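Local coordinates for protein restriction endonuclease AspBHI (Azoarcus sp., PDB 4OC8) that recognises modified DNA and cleaves it, acting as a modification-dependent restriction endonuclease that probably works as a tetramer, at residues R281-I289 and I296-A304. Residues are numbered along the deposited sequence; the frame is centred on the assembly and turned at random.
Sequences RDGIGRLRI and IEVDFALEA
The ring of Phe300 lies across the strand opposite and rests one face on Gly285, whose CA sits 3.7 Å from the ring centroid in a CH-pi contact. Phe300 turns its CG between its own backbone N and carbonyl carbon (chi1 62°), which swings the ring over the neighbouring strand. Glycine suits the partner position, because any CB there would run into CZ. Replacing Phe300 with an alanine is likely to open a gap over Gly285 and leave the Phe330 ring, on the next strand, without its neighbour. Farther along this face Val298 lies beside Leu287, its CG2 3.8 Å from Leu287 CB, and the same methyl meets CD1 of Ile289 at 3.9 Å. Beta-branched Val298 and Ile289 suit the extended backbone.

Toward the turn the other face is charged, while Ile284 and Ala301 continue it as an apolar patch. Arg286, bent at chi2 and chi3, crosses Glu297 at about a right angle; NE and Glu297 OE1, 4.2 Å apart, are opposite charges beyond a salt bridge, the oxygen well out of the guanidinium plane. Its NH1 reaches Asp299 OD2 in a salt bridge of 3.5 Å. Asp299 OD1 is taken by the backbone N of Glu329.

Between the two faces backbone bonds join the antiparallel strands, among them Gly285 N to Phe300 O at 2.9 Å. This hairpin belongs to the mixed sheet of the PD-(D/E)XK-type nuclease domain, with strand 330-335 alongside. The chemistry implies an apolar face shared between two partners: helix 251-263 packs against Phe300 and Leu302, a second subunit against Leu287, Ile289 and Ile296.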
ATOM      1  N   ARG A 281      14.895 -15.149  15.333  1.00 64.75           N
ATOM      2  CA  ARG A 281      13.562 -14.590  15.522  1.00 58.45           C
ATOM      3  C   ARG A 281      12.759 -14.554  14.218  1.00 55.11           C
ATOM      4  O   ARG A 281      13.320 -14.572  13.125  1.00 56.43           O
ATOM      5  CB  ARG A 281      13.643 -13.205  16.167  1.00 56.30           C
ATOM      6  CG  ARG A 281      14.036 -13.237  17.634  1.00 56.09           C
ATOM      7  CD  ARG A 281      15.313 -12.453  17.893  1.00 53.23           C
ATOM      8  NE  ARG A 281      15.082 -11.294  18.750  1.00 54.82           N
ATOM      9  CZ  ARG A 281      14.950 -10.048  18.301  1.00 65.17           C
ATOM     10  NH1 ARG A 281      15.032  -9.793  17.002  1.00 54.08           N
ATOM     11  NH2 ARG A 281      14.740  -9.053  19.153  1.00 60.81           N
ATOM     12  N   ASP A 282      11.438 -14.532  14.360  1.00 50.57           N
ATOM     13  CA  ASP A 282      10.514 -14.439  13.238  1.00 48.63           C
ATOM     14  C   ASP A 282       9.780 -13.102  13.285  1.00 53.47           C
ATOM     15  O   ASP A 282       8.645 -13.025  13.757  1.00 38.57           O
ATOM     16  CB  ASP A 282       9.504 -15.586  13.291  1.00 37.16           C
ATOM     17  CG  ASP A 282       8.428 -15.467  12.235  1.00 57.13           C
ATOM     18  OD1 ASP A 282       8.723 -14.936  11.143  1.00 59.64           O
ATOM     19  OD2 ASP A 282       7.282 -15.885  12.514  1.00 57.89           O
ATOM     20  N   GLY A 283      10.425 -12.052  12.786  1.00 53.43           N
ATOM     21  CA  GLY A 283       9.825 -10.730  12.788  1.00 50.67           C
ATOM     22  C   GLY A 283       8.663 -10.617  11.824  1.00 47.60           C
ATOM     23  O   GLY A 283       8.779 -11.002  10.666  1.00 51.17           O
ATOM     24  N   ILE A 284       7.534 -10.100  12.298  1.00 45.51           N
ATOM     25  CA  ILE A 284       6.384  -9.903  11.422  1.00 38.52           C
ATOM     26  C   ILE A 284       5.829  -8.493  11.503  1.00 41.96           C
ATOM     27  O   ILE A 284       6.069  -7.766  12.470  1.00 41.63           O
ATOM     28  CB  ILE A 284       5.233 -10.899  11.699  1.00 39.98           C
ATOM     29  CG1 ILE A 284       4.629 -10.659  13.081  1.00 39.87           C
ATOM     30  CG2 ILE A 284       5.696 -12.334  11.516  1.00 33.32           C
ATOM     31  CD1 ILE A 284       3.389 -11.474  13.340  1.00 48.27           C
ATOM     32  N   GLY A 285       5.071  -8.122  10.477  1.00 49.11           N
ATOM     33  CA  GLY A 285       4.488  -6.801  10.372  1.00 48.06           C
ATOM     34  C   GLY A 285       3.045  -6.822   9.909  1.00 42.57           C
ATOM     35  O   GLY A 285       2.591  -7.785   9.284  1.00 47.16           O
ATOM     36  N   ARG A 286       2.322  -5.754  10.230  1.00 41.06           N
ATOM     37  CA  ARG A 286       0.948  -5.590   9.768  1.00 48.69           C
ATOM     38  C   ARG A 286       0.816  -4.297   8.948  1.00 49.33           C
ATOM     39  O   ARG A 286       1.293  -3.232   9.347  1.00 46.29           O
ATOM     40  CB  ARG A 286      -0.024  -5.599  10.956  1.00 54.32           C
ATOM     41  CG  ARG A 286      -1.457  -5.985  10.605  1.00 64.13           C
ATOM     42  CD  ARG A 286      -1.618  -7.487  10.393  1.00 70.46           C
ATOM     43  NE  ARG A 286      -1.470  -8.252  11.630  1.00 90.24           N
ATOM     44  CZ  ARG A 286      -1.667  -9.565  11.725  1.00 97.63           C
ATOM     45  NH1 ARG A 286      -2.026 -10.261  10.652  1.00 84.34           N
ATOM     46  NH2 ARG A 286      -1.508 -10.183  12.888  1.00 72.32           N
ATOM     47  N   LEU A 287       0.170  -4.406   7.793  1.00 53.88           N
ATOM     48  CA  LEU A 287       0.047  -3.295   6.854  1.00 61.24           C
ATOM     49  C   LEU A 287      -1.411  -3.066   6.478  1.00 55.09           C
ATOM     50  O   LEU A 287      -2.157  -4.012   6.256  1.00 54.15           O
ATOM     51  CB  LEU A 287       0.855  -3.597   5.592  1.00 55.83           C
ATOM     52  CG  LEU A 287       0.771  -2.611   4.431  1.00 55.42           C
ATOM     53  CD1 LEU A 287       1.469  -1.322   4.793  1.00 58.90           C
ATOM     54  CD2 LEU A 287       1.375  -3.217   3.174  1.00 55.95           C
ATOM     55  N   ARG A 288      -1.818  -1.807   6.401  1.00 50.21           N
ATOM     56  CA  ARG A 288      -3.186  -1.484   6.013  1.00 49.03           C
ATOM     57  C   ARG A 288      -3.207  -1.049   4.557  1.00 47.39           C
ATOM     58  O   ARG A 288      -2.362  -0.275   4.120  1.00 47.66           O
ATOM     59  CB  ARG A 288      -3.740  -0.376   6.906  1.00 53.89           C
ATOM     60  CG  ARG A 288      -5.225  -0.222   6.922  1.00 55.84           C
ATOM     61  CD  ARG A 288      -5.645   0.580   8.149  1.00 60.29           C
ATOM     62  NE  ARG A 288      -4.692   1.650   8.425  1.00 58.56           N
ATOM     63  CZ  ARG A 288      -4.802   2.521   9.423  1.00 56.46           C
ATOM     64  NH1 ARG A 288      -5.832   2.462  10.256  1.00 55.71           N
ATOM     65  NH2 ARG A 288      -3.878   3.456   9.582  1.00 50.21           N
ATOM     66  N   ILE A 289      -4.154  -1.583   3.799  1.00 48.83           N
ATOM     67  CA  ILE A 289      -4.331  -1.207   2.411  1.00 40.28           C
ATOM     68  C   ILE A 289      -5.704  -0.579   2.283  1.00 46.62           C
ATOM     69  O   ILE A 289      -6.716  -1.205   2.628  1.00 47.01           O
ATOM     70  CB  ILE A 289      -4.242  -2.424   1.484  1.00 37.05           C
ATOM     71  CG1 ILE A 289      -2.857  -3.054   1.575  1.00 39.22           C
ATOM     72  CG2 ILE A 289      -4.539  -2.032   0.046  1.00 43.65           C
ATOM     73  CD1 ILE A 289      -2.713  -4.302   0.728  1.00 47.87           C
ATOM     74  N   ILE A 296      -8.200  -2.991   4.475  1.00 38.40           N
ATOM     75  CA  ILE A 296      -7.928  -4.297   5.055  1.00 35.54           C
ATOM     76  C   ILE A 296      -6.525  -4.329   5.625  1.00 44.62           C
ATOM     77  O   ILE A 296      -5.718  -3.448   5.344  1.00 53.02           O
ATOM     78  CB  ILE A 296      -8.083  -5.437   4.034  1.00 34.49           C
ATOM     79  CG1 ILE A 296      -7.137  -5.230   2.849  1.00 39.67           C
ATOM     80  CG2 ILE A 296      -9.523  -5.553   3.577  1.00 33.18           C
ATOM     81  CD1 ILE A 296      -7.036  -6.433   1.937  1.00 35.05           C
ATOM     82  N   GLU A 297      -6.237  -5.335   6.441  1.00 41.64           N
ATOM     83  CA  GLU A 297      -4.879  -5.530   6.924  1.00 40.40           C
ATOM     84  C   GLU A 297      -4.286  -6.783   6.312  1.00 40.42           C
ATOM     85  O   GLU A 297      -4.966  -7.797   6.163  1.00 45.68           O
ATOM     86  CB  GLU A 297      -4.836  -5.611   8.450  1.00 49.48           C
ATOM     87  CG  GLU A 297      -4.771  -4.263   9.138  1.00 60.69           C
ATOM     88  CD  GLU A 297      -4.578  -4.388  10.639  1.00 80.38           C
ATOM     89  OE1 GLU A 297      -4.658  -5.525  11.156  1.00 89.22           O
ATOM     90  OE2 GLU A 297      -4.343  -3.351  11.297  1.00 72.68           O
ATOM     91  N   VAL A 298      -3.017  -6.696   5.945  1.00 43.88           N
ATOM     92  CA  VAL A 298      -2.278  -7.816   5.392  1.00 47.72           C
ATOM     93  C   VAL A 298      -1.020  -7.973   6.229  1.00 46.01           C
ATOM     94  O   VAL A 298      -0.455  -6.984   6.690  1.00 48.13           O
ATOM     95  CB  VAL A 298      -1.904  -7.568   3.918  1.00 38.85           C
ATOM     96  CG1 VAL A 298      -3.153  -7.550   3.054  1.00 36.36           C
ATOM     97  CG2 VAL A 298      -1.130  -6.264   3.766  1.00 44.01           C
ATOM     98  N   ASP A 299      -0.593  -9.206   6.457  1.00 45.57           N
ATOM     99  CA  ASP A 299       0.608  -9.422   7.249  1.00 49.31           C
ATOM    100  C   ASP A 299       1.810  -9.708   6.362  1.00 50.77           C
ATOM    101  O   ASP A 299       1.671 -10.275   5.278  1.00 54.88           O
ATOM    102  CB  ASP A 299       0.406 -10.536   8.284  1.00 55.37           C
ATOM    103  CG  ASP A 299      -0.257 -11.776   7.699  1.00 80.07           C
ATOM    104  OD1 ASP A 299      -0.295 -11.915   6.458  1.00 76.04           O
ATOM    105  OD2 ASP A 299      -0.737 -12.620   8.488  1.00 91.69           O
ATOM    106  N   PHE A 300       2.991  -9.298   6.811  1.00 43.91           N
ATOM    107  CA  PHE A 300       4.211  -9.636   6.087  1.00 44.39           C
ATOM    108  C   PHE A 300       5.307 -10.136   7.011  1.00 47.72           C
ATOM    109  O   PHE A 300       5.320  -9.819   8.193  1.00 45.22           O
ATOM    110  CB  PHE A 300       4.720  -8.455   5.256  1.00 37.39           C
ATOM    111  CG  PHE A 300       5.095  -7.252   6.070  1.00 38.87           C
ATOM    112  CD1 PHE A 300       4.133  -6.327   6.450  1.00 45.25           C
ATOM    113  CD2 PHE A 300       6.407  -7.036   6.445  1.00 39.88           C
ATOM    114  CE1 PHE A 300       4.473  -5.213   7.198  1.00 45.90           C
ATOM    115  CE2 PHE A 300       6.755  -5.922   7.194  1.00 49.37           C
ATOM    116  CZ  PHE A 300       5.786  -5.009   7.568  1.00 44.89           C
ATOM    117  N   ALA A 301       6.226 -10.924   6.467  1.00 50.23           N
ATOM    118  CA  ALA A 301       7.363 -11.396   7.248  1.00 39.18           C
ATOM    119  C   ALA A 301       8.588 -10.550   6.940  1.00 40.37           C
ATOM    120  O   ALA A 301       8.859 -10.245   5.785  1.00 42.01           O
ATOM    121  CB  ALA A 301       7.641 -12.862   6.960  1.00 42.17           C
ATOM    122  N   LEU A 302       9.324 -10.171   7.976  1.00 38.97           N
ATOM    123  CA  LEU A 302      10.524  -9.362   7.816  1.00 39.12           C
ATOM    124  C   LEU A 302      11.780 -10.221   7.962  1.00 47.52           C
ATOM    125  O   LEU A 302      11.838 -11.117   8.806  1.00 46.84           O
ATOM    126  CB  LEU A 302      10.533  -8.231   8.842  1.00 33.84           C
ATOM    127  CG  LEU A 302      11.704  -7.249   8.799  1.00 41.33           C
ATOM    128  CD1 LEU A 302      11.776  -6.561   7.451  1.00 42.59           C
ATOM    129  CD2 LEU A 302      11.587  -6.222   9.914  1.00 36.64           C
ATOM    130  N   GLU A 303      12.776  -9.957   7.125  1.00 40.96           N
ATOM    131  CA  GLU A 303      14.058 -10.642   7.211  1.00 40.65           C
ATOM    132  C   GLU A 303      15.150  -9.609   7.022  1.00 42.76           C
ATOM    133  O   GLU A 303      15.158  -8.886   6.029  1.00 45.18           O
ATOM    134  CB  GLU A 303      14.173 -11.732   6.143  1.00 37.96           C
ATOM    135  CG  GLU A 303      15.506 -12.475   6.150  1.00 50.26           C
ATOM    136  CD  GLU A 303      15.617 -13.510   7.266  1.00 59.07           C
ATOM    137  OE1 GLU A 303      14.610 -14.193   7.557  1.00 50.61           O
ATOM    138  OE2 GLU A 303      16.715 -13.644   7.849  1.00 61.36           O
ATOM    139  N   ALA A 304      16.064  -9.523   7.979  1.00 41.64           N
ATOM    140  CA  ALA A 304      17.102  -8.501   7.928  1.00 40.01           C
ATOM    141  C   ALA A 304      18.489  -9.117   7.971  1.00 45.11           C
ATOM    142  O   ALA A 304      18.857  -9.784   8.937  1.00 56.26           O
ATOM    143  CB  ALA A 304      16.923  -7.514   9.056  1.00 40.87           C
TER